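Local structure of acyl-CoA dehydrogenase (Slackia heliotrinireducens, 4RM7) at residues A173-G178 against S225-G230; A259-A264 against T289-K294; H61-N64 against Y68-F71. The protein belongs to the acyl-CoA dehydrogenase family, with a helical N-terminal domain, a beta-sheet middle domain and a helical C-terminal domain. One frame throughout, in Å; residues are numbered along the deposited sequence.

Along the chain contact 3 closes first, then contact 1, then contact 2. They sample three parts of the acyl-CoA dehydrogenase fold: the turn leading into helix 70-84 of the N-terminal domain, the end of strand 168-175 in the middle-domain sheet against the loop 225-230 before helix 234-270, and the helix pair 234-270 and 282-311 of the C-terminal domain. Contacts 1 and 2 lie on opposite sides of the chain's centre, their own centres about 48 Å apart; the centre of contact 3 is about 29 Å from that of contact 1 and about 30 Å from that of contact 2. None touches another, yet both helices of contact 2 pack on Leu70 of contact 3, joining the two helical domains.

Contact 1: A173-G178 against S225-G230; sequences AYDKTG and SWRLKG
The carboxylate of Asp175 comes up to the edge of the Arg227 guanidinium, close to its plane, the two flat groups about 28° apart as modelled. Thr177 OG1 lies along the same rim, 4.0 Å from Arg227 NH1. The salt bridge joins Asp175 OD2 to the terminal nitrogens of Arg227, but OD2 and NH2 are modelled too close together, so its detailed geometry, that angle included, is doubtful; the accompanying bond from NH1 to OD2 is weak. Arg227 gets there with a chain bent at its second and third torsions, and the Asp175 side chain is crossed at about a right angle. Asp175 OD1 turns back to the loop that follows its strand. It accepts from Thr177 N at 2.8 Å, closing an Asx turn, and from Thr177 OG1 at 2.7 Å on its syn lone pair, so two bonds fix the rotation of the carboxylate. Arg227 NH1 has a second acidic partner in Glu224. The contact ties the end of strand 168-175, in the beta-sheet middle domain of the acyl-CoA dehydrogenase family, to the loop between strand 212-221 and helix 234-270, with Trp188 of the adjacent strand 184-191 packing on Arg227 and helix 90-103 on Leu228.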
loop_
_atom_site.group_PDB
_atom_site.type_symbol
_atom_site.label_atom_id
_atom_site.label_comp_id
_atom_site.label_asym_id
_atom_site.label_seq_id
_atom_site.Cartn_x
_atom_site.Cartn_y
_atom_site.Cartn_z
ATOM N N ALA A 173 -6.353 -16.567 -36.924
ATOM C CA ALA A 173 -5.229 -16.504 -37.863
ATOM C C ALA A 173 -5.387 -15.404 -38.909
ATOM O O ALA A 173 -6.502 -15.049 -39.286
ATOM C CB ALA A 173 -5.050 -17.858 -38.568
ATOM N N TYR A 174 -4.263 -14.860 -39.366
ATOM C CA TYR A 174 -4.247 -14.038 -40.574
ATOM C C TYR A 174 -4.367 -14.946 -41.783
ATOM O O TYR A 174 -3.515 -15.810 -42.004
ATOM C CB TYR A 174 -2.968 -13.211 -40.685
ATOM C CG TYR A 174 -2.959 -11.964 -39.845
ATOM C CD1 TYR A 174 -4.051 -11.108 -39.824
ATOM C CD2 TYR A 174 -1.855 -11.639 -39.065
ATOM C CE1 TYR A 174 -4.038 -9.959 -39.051
ATOM C CE2 TYR A 174 -1.836 -10.495 -38.286
ATOM C CZ TYR A 174 -2.928 -9.657 -38.280
ATOM O OH TYR A 174 -2.901 -8.519 -37.504
ATOM N N ASP A 175 -5.430 -14.766 -42.556
ATOM C CA ASP A 175 -5.572 -15.480 -43.814
ATOM C C ASP A 175 -4.902 -14.671 -44.920
ATOM O O ASP A 175 -5.211 -13.498 -45.112
ATOM C CB ASP A 175 -7.041 -15.728 -44.132
ATOM C CG ASP A 175 -7.238 -16.438 -45.447
ATOM O OD1 ASP A 175 -6.242 -16.860 -46.066
ATOM O OD2 ASP A 175 -8.399 -16.587 -45.862
ATOM N N LYS A 176 -3.976 -15.309 -45.631
ATOM C CA LYS A 176 -3.233 -14.657 -46.703
ATOM C C LYS A 176 -3.526 -15.280 -48.066
ATOM O O LYS A 176 -2.881 -14.937 -49.057
ATOM C CB LYS A 176 -1.732 -14.732 -46.436
ATOM C CG LYS A 176 -1.236 -13.870 -45.310
ATOM C CD LYS A 176 0.033 -13.158 -45.738
ATOM C CE LYS A 176 0.822 -12.665 -44.545
ATOM N NZ LYS A 176 1.282 -13.818 -43.732
ATOM N N THR A 177 -4.488 -16.198 -48.111
ATOM C CA THR A 177 -4.783 -16.941 -49.329
ATOM C C THR A 177 -5.581 -16.114 -50.331
ATOM O O THR A 177 -5.769 -16.527 -51.474
ATOM C CB THR A 177 -5.560 -18.226 -49.024
ATOM O OG1 THR A 177 -6.840 -17.891 -48.475
ATOM C CG2 THR A 177 -4.792 -19.089 -48.028
ATOM N N GLY A 178 -6.058 -14.954 -49.895
ATOM C CA GLY A 178 -6.693 -14.019 -50.800
ATOM C C GLY A 178 -5.636 -13.281 -51.596
ATOM O O GLY A 178 -4.488 -13.166 -51.164
ATOM N N SER A 225 -13.564 -25.569 -45.852
ATOM C CA SER A 225 -14.792 -25.790 -45.091
ATOM C C SER A 225 -14.605 -25.578 -43.587
ATOM O O SER A 225 -15.578 -25.503 -42.843
ATOM C CB SER A 225 -15.328 -27.206 -45.345
ATOM O OG SER A 225 -14.518 -28.197 -44.728
ATOM N N TRP A 226 -13.355 -25.485 -43.143
ATOM C CA TRP A 226 -13.054 -25.304 -41.726
ATOM C C TRP A 226 -13.132 -23.837 -41.305
ATOM O O TRP A 226 -13.302 -23.539 -40.124
ATOM C CB TRP A 226 -11.663 -25.860 -41.395
ATOM C CG TRP A 226 -11.534 -27.345 -41.584
ATOM C CD1 TRP A 226 -12.531 -28.217 -41.900
ATOM C CD2 TRP A 226 -10.337 -28.126 -41.475
ATOM N NE1 TRP A 226 -12.033 -29.491 -41.997
ATOM C CE2 TRP A 226 -10.689 -29.465 -41.734
ATOM C CE3 TRP A 226 -9.004 -27.827 -41.187
ATOM C CZ2 TRP A 226 -9.753 -30.503 -41.711
ATOM C CZ3 TRP A 226 -8.074 -28.859 -41.171
ATOM C CH2 TRP A 226 -8.456 -30.178 -41.430
ATOM N N ARG A 227 -12.999 -22.921 -42.260
ATOM C CA ARG A 227 -13.022 -21.494 -41.936
ATOM C C ARG A 227 -14.409 -21.070 -41.462
ATOM O O ARG A 227 -15.422 -21.456 -42.057
ATOM C CB ARG A 227 -12.607 -20.647 -43.136
ATOM C CG ARG A 227 -12.304 -19.202 -42.786
ATOM C CD ARG A 227 -12.707 -18.259 -43.902
ATOM N NE ARG A 227 -12.103 -18.611 -45.184
ATOM C CZ ARG A 227 -10.899 -18.205 -45.574
ATOM N NH1 ARG A 227 -10.424 -18.568 -46.760
ATOM N NH2 ARG A 227 -10.168 -17.437 -44.771
ATOM N N LEU A 228 -14.453 -20.287 -40.388
ATOM C CA LEU A 228 -15.723 -19.818 -39.860
ATOM C C LEU A 228 -16.275 -18.723 -40.762
ATOM O O LEU A 228 -15.589 -17.743 -41.045
ATOM C CB LEU A 228 -15.574 -19.308 -38.427
ATOM C CG LEU A 228 -15.316 -20.297 -37.280
ATOM C CD1 LEU A 228 -15.696 -19.664 -35.932
ATOM C CD2 LEU A 228 -16.046 -21.619 -37.493
ATOM N N LYS A 229 -17.508 -18.915 -41.221
ATOM C CA LYS A 229 -18.197 -17.950 -42.067
ATOM C C LYS A 229 -19.354 -17.354 -41.287
ATOM O O LYS A 229 -20.459 -17.891 -41.317
ATOM C CB LYS A 229 -18.705 -18.619 -43.345
ATOM C CG LYS A 229 -17.785 -19.717 -43.875
ATOM C CD LYS A 229 -18.100 -20.076 -45.320
ATOM C CE LYS A 229 -17.678 -18.956 -46.279
ATOM N NZ LYS A 229 -18.348 -19.023 -47.622
ATOM N N GLY A 230 -19.105 -16.255 -40.579
ATOM C CA GLY A 230 -20.102 -15.719 -39.668
ATOM C C GLY A 230 -20.503 -14.277 -39.889
ATOM O O GLY A 230 -19.965 -13.592 -40.765
#

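Contact 2: A259-A264 against T289-K294; sequences AAMEDA and TEMEVK
Met291 meets Met261 between two helices, both residues modelled as selenomethionine. Their CA atoms, 7.4 Å apart, are the nearest pair between the segments. Met291 CG lies anti to the carbonyl carbon (chi1 -69°), and the chain then runs out before bending at its last torsion, which carries the methyl group to the helix opposite. There CE touches two partners, Met261 SE at 3.7 Å and Ala264 CB at 3.8 Å, one helical turn apart. Met261 SE also rests on Met291 CB, and the two side chains cross obliquely. Asp336, Ala337 and Ile340 of helix 316-341 pack against Met291 as well.

Helices 234-270 and 282-311 are consecutive helices of the C-terminal domain, the helical bundle of acyl-CoA dehydrogenases. At 259-264 and 289-294 they run nearly antiparallel, at 157°, with local axes 11.1 Å apart, a spacing that the long methionine side chains bridge without any hydrogen bond between the segments.

One residue on, Glu292 receives the methyl end of Met261, whose CE lies 4.0 Å from Glu292 CB and also against OE1. Glu292 is buried, but its polar end is turned to another chain: OE1 is hydrogen-bonded to Tyr384 OH of the second subunit, whose ring also packs on Met261, and OE2 makes a weak bond to Gln383 NE2 there. Val293 continues the same subunit interface, packing on Leu321 of the second subunit.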
loop_
_atom_site.group_PDB
_atom_site.type_symbol
_atom_site.label_atom_id
_atom_site.label_comp_id
_atom_site.label_asym_id
_atom_site.label_seq_id
_atom_site.Cartn_x
_atom_site.Cartn_y
_atom_site.Cartn_z
ATOM N N ALA A 259 -15.146 -16.784 -0.587
ATOM C CA ALA A 259 -15.047 -18.079 0.090
ATOM C C ALA A 259 -13.940 -18.044 1.140
ATOM O O ALA A 259 -14.098 -18.567 2.245
ATOM C CB ALA A 259 -14.792 -19.187 -0.911
ATOM N N ALA A 260 -12.830 -17.407 0.780
ATOM C CA ALA A 260 -11.724 -17.189 1.695
ATOM C C ALA A 260 -12.139 -16.347 2.904
ATOM O O ALA A 260 -11.710 -16.598 4.031
ATOM C CB ALA A 260 -10.573 -16.517 0.969
HETATM N N MSE A 261 -12.964 -15.340 2.659
HETATM C CA MSE A 261 -13.430 -14.485 3.735
HETATM C C MSE A 261 -14.311 -15.276 4.713
HETATM O O MSE A 261 -14.121 -15.191 5.929
HETATM C CB MSE A 261 -14.189 -13.279 3.180
HETATM C CG MSE A 261 -14.881 -12.466 4.253
HETATM SE SE MSE A 261 -13.605 -11.517 5.384
HETATM C CE MSE A 261 -14.837 -10.149 5.995
ATOM N N GLU A 262 -15.256 -16.050 4.186
ATOM C CA GLU A 262 -16.051 -16.944 5.030
ATOM C C GLU A 262 -15.206 -17.856 5.927
ATOM O O GLU A 262 -15.518 -18.015 7.117
ATOM C CB GLU A 262 -16.979 -17.786 4.185
ATOM C CG GLU A 262 -18.016 -16.958 3.482
ATOM C CD GLU A 262 -18.766 -17.746 2.424
ATOM O OE1 GLU A 262 -18.503 -18.965 2.296
ATOM O OE2 GLU A 262 -19.622 -17.153 1.723
ATOM N N ASP A 263 -14.125 -18.429 5.395
ATOM C CA ASP A 263 -13.261 -19.286 6.228
ATOM C C ASP A 263 -12.573 -18.479 7.330
ATOM O O ASP A 263 -12.497 -18.927 8.484
ATOM C CB ASP A 263 -12.201 -20.021 5.387
ATOM C CG ASP A 263 -12.811 -21.000 4.393
ATOM O OD1 ASP A 263 -14.018 -21.286 4.511
ATOM O OD2 ASP A 263 -12.088 -21.481 3.492
ATOM N N ALA A 264 -12.069 -17.299 6.965
ATOM C CA ALA A 264 -11.453 -16.384 7.919
ATOM C C ALA A 264 -12.416 -16.055 9.060
ATOM O O ALA A 264 -12.064 -16.166 10.236
ATOM C CB ALA A 264 -11.008 -15.093 7.214
ATOM N N THR A 289 -12.438 -5.825 8.460
ATOM C CA THR A 289 -13.083 -4.695 7.829
ATOM C C THR A 289 -12.401 -4.325 6.516
ATOM O O THR A 289 -13.049 -3.981 5.549
ATOM C CB THR A 289 -13.326 -3.491 8.783
ATOM O OG1 THR A 289 -12.097 -3.026 9.327
ATOM C CG2 THR A 289 -14.270 -3.829 9.897
ATOM N N GLU A 290 -11.085 -4.402 6.493
ATOM C CA GLU A 290 -10.330 -4.140 5.266
ATOM C C GLU A 290 -10.780 -5.102 4.142
ATOM O O GLU A 290 -11.061 -4.695 3.019
ATOM C CB GLU A 290 -8.838 -4.284 5.544
ATOM C CG GLU A 290 -7.967 -3.736 4.474
ATOM C CD GLU A 290 -7.746 -2.245 4.643
ATOM O OE1 GLU A 290 -7.578 -1.787 5.801
ATOM O OE2 GLU A 290 -7.754 -1.533 3.613
HETATM N N MSE A 291 -10.888 -6.384 4.477
HETATM C CA MSE A 291 -11.381 -7.400 3.546
HETATM C C MSE A 291 -12.830 -7.173 3.089
HETATM O O MSE A 291 -13.140 -7.326 1.909
HETATM C CB MSE A 291 -11.261 -8.784 4.178
HETATM C CG MSE A 291 -9.823 -9.245 4.331
HETATM SE SE MSE A 291 -9.592 -10.509 5.798
HETATM C CE MSE A 291 -10.040 -12.197 4.892
ATOM N N GLU A 292 -13.718 -6.825 4.011
ATOM C CA GLU A 292 -15.092 -6.607 3.621
ATOM C C GLU A 292 -15.211 -5.352 2.733
ATOM O O GLU A 292 -16.071 -5.297 1.850
ATOM C CB GLU A 292 -15.994 -6.504 4.852
ATOM C CG GLU A 292 -17.497 -6.620 4.518
ATOM C CD GLU A 292 -17.884 -7.974 3.875
ATOM O OE1 GLU A 292 -17.235 -8.984 4.169
ATOM O OE2 GLU A 292 -18.846 -8.042 3.083
ATOM N N VAL A 293 -14.351 -4.357 2.947
ATOM C CA VAL A 293 -14.347 -3.181 2.079
ATOM C C VAL A 293 -13.947 -3.581 0.658
ATOM O O VAL A 293 -14.576 -3.172 -0.326
ATOM C CB VAL A 293 -13.381 -2.098 2.552
ATOM C CG1 VAL A 293 -13.142 -1.106 1.432
ATOM C CG2 VAL A 293 -13.907 -1.389 3.781
ATOM N N LYS A 294 -12.899 -4.387 0.553
ATOM C CA LYS A 294 -12.458 -4.823 -0.761
ATOM C C LYS A 294 -13.533 -5.664 -1.453
ATOM O O LYS A 294 -13.779 -5.476 -2.644
ATOM C CB LYS A 294 -11.136 -5.584 -0.660
ATOM C CG LYS A 294 -9.992 -4.644 -0.305
ATOM C CD LYS A 294 -8.697 -5.369 -0.151
ATOM C CE LYS A 294 -7.644 -4.437 0.402
ATOM N NZ LYS A 294 -6.354 -5.151 0.634
#

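Contact 3: H61-N64 against Y68-F71; sequences HRRN and YDLF
Arg62 and Tyr68 bring their CA atoms to within 4.6 Å as the backbone doubles back on itself just before helix 70-84. Arg62 lies across the Tyr68 ring: its CG sits over the centre of one face, 3.8 Å from the centroid, in a CH-pi contact. Further out, Tyr68 CE2 lies over a face of the guanidinium, 3.7 Å from Arg62 CZ, but the two planes are 49° apart and do not stack. Tyr68 CD1 comes close to the carbonyl oxygen of His61. The polar ends converge on a common acceptor, since Arg62 NE and Tyr68 OH both bind Glu101 OE1, while Arg62 NH2 reaches Arg66 O.

Arg63 grips Asp69 side-on, with NE 2.7 Å from OD2 and NH2 2.8 Å from OD1, and the guanidinium and carboxylate nearly coplanar. A bend at the third torsion of Arg63 turns that side of the guanidinium to the acid. Water 1 accepts from Asn64 N and donates to Asp69 OD1 at 2.6 Å. Asp69 OD2 also accepts from Gly58 N, so both carboxylate oxygens are held by more than one partner.

Asp69 occupies the N-cap position of helix 70-84 without capping it; the first N-H groups, of Leu70 and Phe71, bond instead to Asp310 of helix 282-311, while helix 90-103 covers Tyr68 and helices 234-270 and 282-311 cover Leu70.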
loop_
_atom_site.group_PDB
_atom_site.type_symbol
_atom_site.label_atom_id
_atom_site.label_comp_id
_atom_site.label_asym_id
_atom_site.label_seq_id
_atom_site.Cartn_x
_atom_site.Cartn_y
_atom_site.Cartn_z
ATOM N N HIS A 61 -28.112 -19.585 -23.006
ATOM C CA HIS A 61 -28.831 -19.293 -24.243
ATOM C C HIS A 61 -29.188 -17.814 -24.262
ATOM O O HIS A 61 -29.162 -17.175 -23.218
ATOM C CB HIS A 61 -30.088 -20.167 -24.374
ATOM C CG HIS A 61 -31.298 -19.639 -23.651
ATOM N ND1 HIS A 61 -31.396 -19.602 -22.276
ATOM C CD2 HIS A 61 -32.482 -19.174 -24.122
ATOM C CE1 HIS A 61 -32.579 -19.119 -21.931
ATOM N NE2 HIS A 61 -33.256 -18.850 -23.032
ATOM N N ARG A 62 -29.498 -17.256 -25.432
ATOM C CA ARG A 62 -29.859 -15.841 -25.510
ATOM C C ARG A 62 -31.363 -15.674 -25.357
ATOM O O ARG A 62 -32.097 -15.685 -26.339
ATOM C CB ARG A 62 -29.400 -15.219 -26.831
ATOM C CG ARG A 62 -27.885 -15.204 -27.064
ATOM C CD ARG A 62 -27.551 -14.887 -28.530
ATOM N NE ARG A 62 -26.169 -15.243 -28.850
ATOM C CZ ARG A 62 -25.139 -14.393 -28.839
ATOM N NH1 ARG A 62 -23.909 -14.832 -29.135
ATOM N NH2 ARG A 62 -25.330 -13.107 -28.536
ATOM N N ARG A 63 -31.810 -15.522 -24.117
ATOM C CA ARG A 63 -33.220 -15.323 -23.814
ATOM C C ARG A 63 -33.893 -14.303 -24.727
ATOM O O ARG A 63 -34.930 -14.597 -25.329
ATOM C CB ARG A 63 -33.377 -14.888 -22.365
ATOM C CG ARG A 63 -34.757 -14.398 -22.008
ATOM C CD ARG A 63 -34.711 -13.703 -20.667
ATOM N NE ARG A 63 -33.791 -12.585 -20.743
ATOM C CZ ARG A 63 -34.153 -11.365 -21.117
ATOM N NH1 ARG A 63 -35.420 -11.120 -21.411
ATOM N NH2 ARG A 63 -33.258 -10.388 -21.179
ATOM N N ASN A 64 -33.297 -13.118 -24.851
ATOM C CA ASN A 64 -33.901 -12.051 -25.656
ATOM C C ASN A 64 -33.653 -12.200 -27.158
ATOM O O ASN A 64 -34.056 -11.334 -27.936
ATOM C CB ASN A 64 -33.420 -10.660 -25.183
ATOM C CG ASN A 64 -31.906 -10.449 -25.336
ATOM O OD1 ASN A 64 -31.258 -11.014 -26.218
ATOM N ND2 ASN A 64 -31.347 -9.611 -24.474
ATOM N N TYR A 68 -26.829 -12.632 -24.252
ATOM C CA TYR A 68 -27.000 -13.308 -22.980
ATOM C C TYR A 68 -27.365 -12.291 -21.881
ATOM O O TYR A 68 -27.294 -11.072 -22.084
ATOM C CB TYR A 68 -25.735 -14.077 -22.622
ATOM C CG TYR A 68 -25.466 -15.209 -23.582
ATOM C CD1 TYR A 68 -25.979 -16.481 -23.343
ATOM C CD2 TYR A 68 -24.728 -15.007 -24.749
ATOM C CE1 TYR A 68 -25.754 -17.518 -24.227
ATOM C CE2 TYR A 68 -24.498 -16.046 -25.639
ATOM C CZ TYR A 68 -25.020 -17.296 -25.370
ATOM O OH TYR A 68 -24.807 -18.336 -26.237
ATOM N N ASP A 69 -27.785 -12.794 -20.727
ATOM C CA ASP A 69 -28.058 -11.937 -19.584
ATOM C C ASP A 69 -26.832 -11.949 -18.666
ATOM O O ASP A 69 -26.682 -12.846 -17.819
ATOM C CB ASP A 69 -29.306 -12.404 -18.835
ATOM C CG ASP A 69 -30.586 -12.286 -19.669
ATOM O OD1 ASP A 69 -30.680 -11.372 -20.528
ATOM O OD2 ASP A 69 -31.512 -13.108 -19.457
ATOM N N LEU A 70 -25.962 -10.955 -18.843
ATOM C CA LEU A 70 -24.635 -10.953 -18.215
ATOM C C LEU A 70 -24.653 -10.889 -16.674
ATOM O O LEU A 70 -23.897 -11.602 -16.020
ATOM C CB LEU A 70 -23.800 -9.793 -18.764
ATOM C CG LEU A 70 -22.313 -9.848 -18.415
ATOM C CD1 LEU A 70 -21.684 -11.133 -18.874
ATOM C CD2 LEU A 70 -21.596 -8.721 -19.058
ATOM N N PHE A 71 -25.503 -10.041 -16.100
ATOM C CA PHE A 71 -25.623 -9.979 -14.650
ATOM C C PHE A 71 -26.005 -11.350 -14.104
ATOM O O PHE A 71 -25.441 -11.798 -13.107
ATOM C CB PHE A 71 -26.651 -8.936 -14.220
ATOM C CG PHE A 71 -26.760 -8.772 -12.731
ATOM C CD1 PHE A 71 -25.625 -8.556 -11.957
ATOM C CD2 PHE A 71 -27.992 -8.827 -12.094
ATOM C CE1 PHE A 71 -25.716 -8.400 -10.560
ATOM C CE2 PHE A 71 -28.096 -8.678 -10.690
ATOM C CZ PHE A 71 -26.957 -8.458 -9.929
HETATM O O HOH W 1 -30.948 -12.265 -22.910
#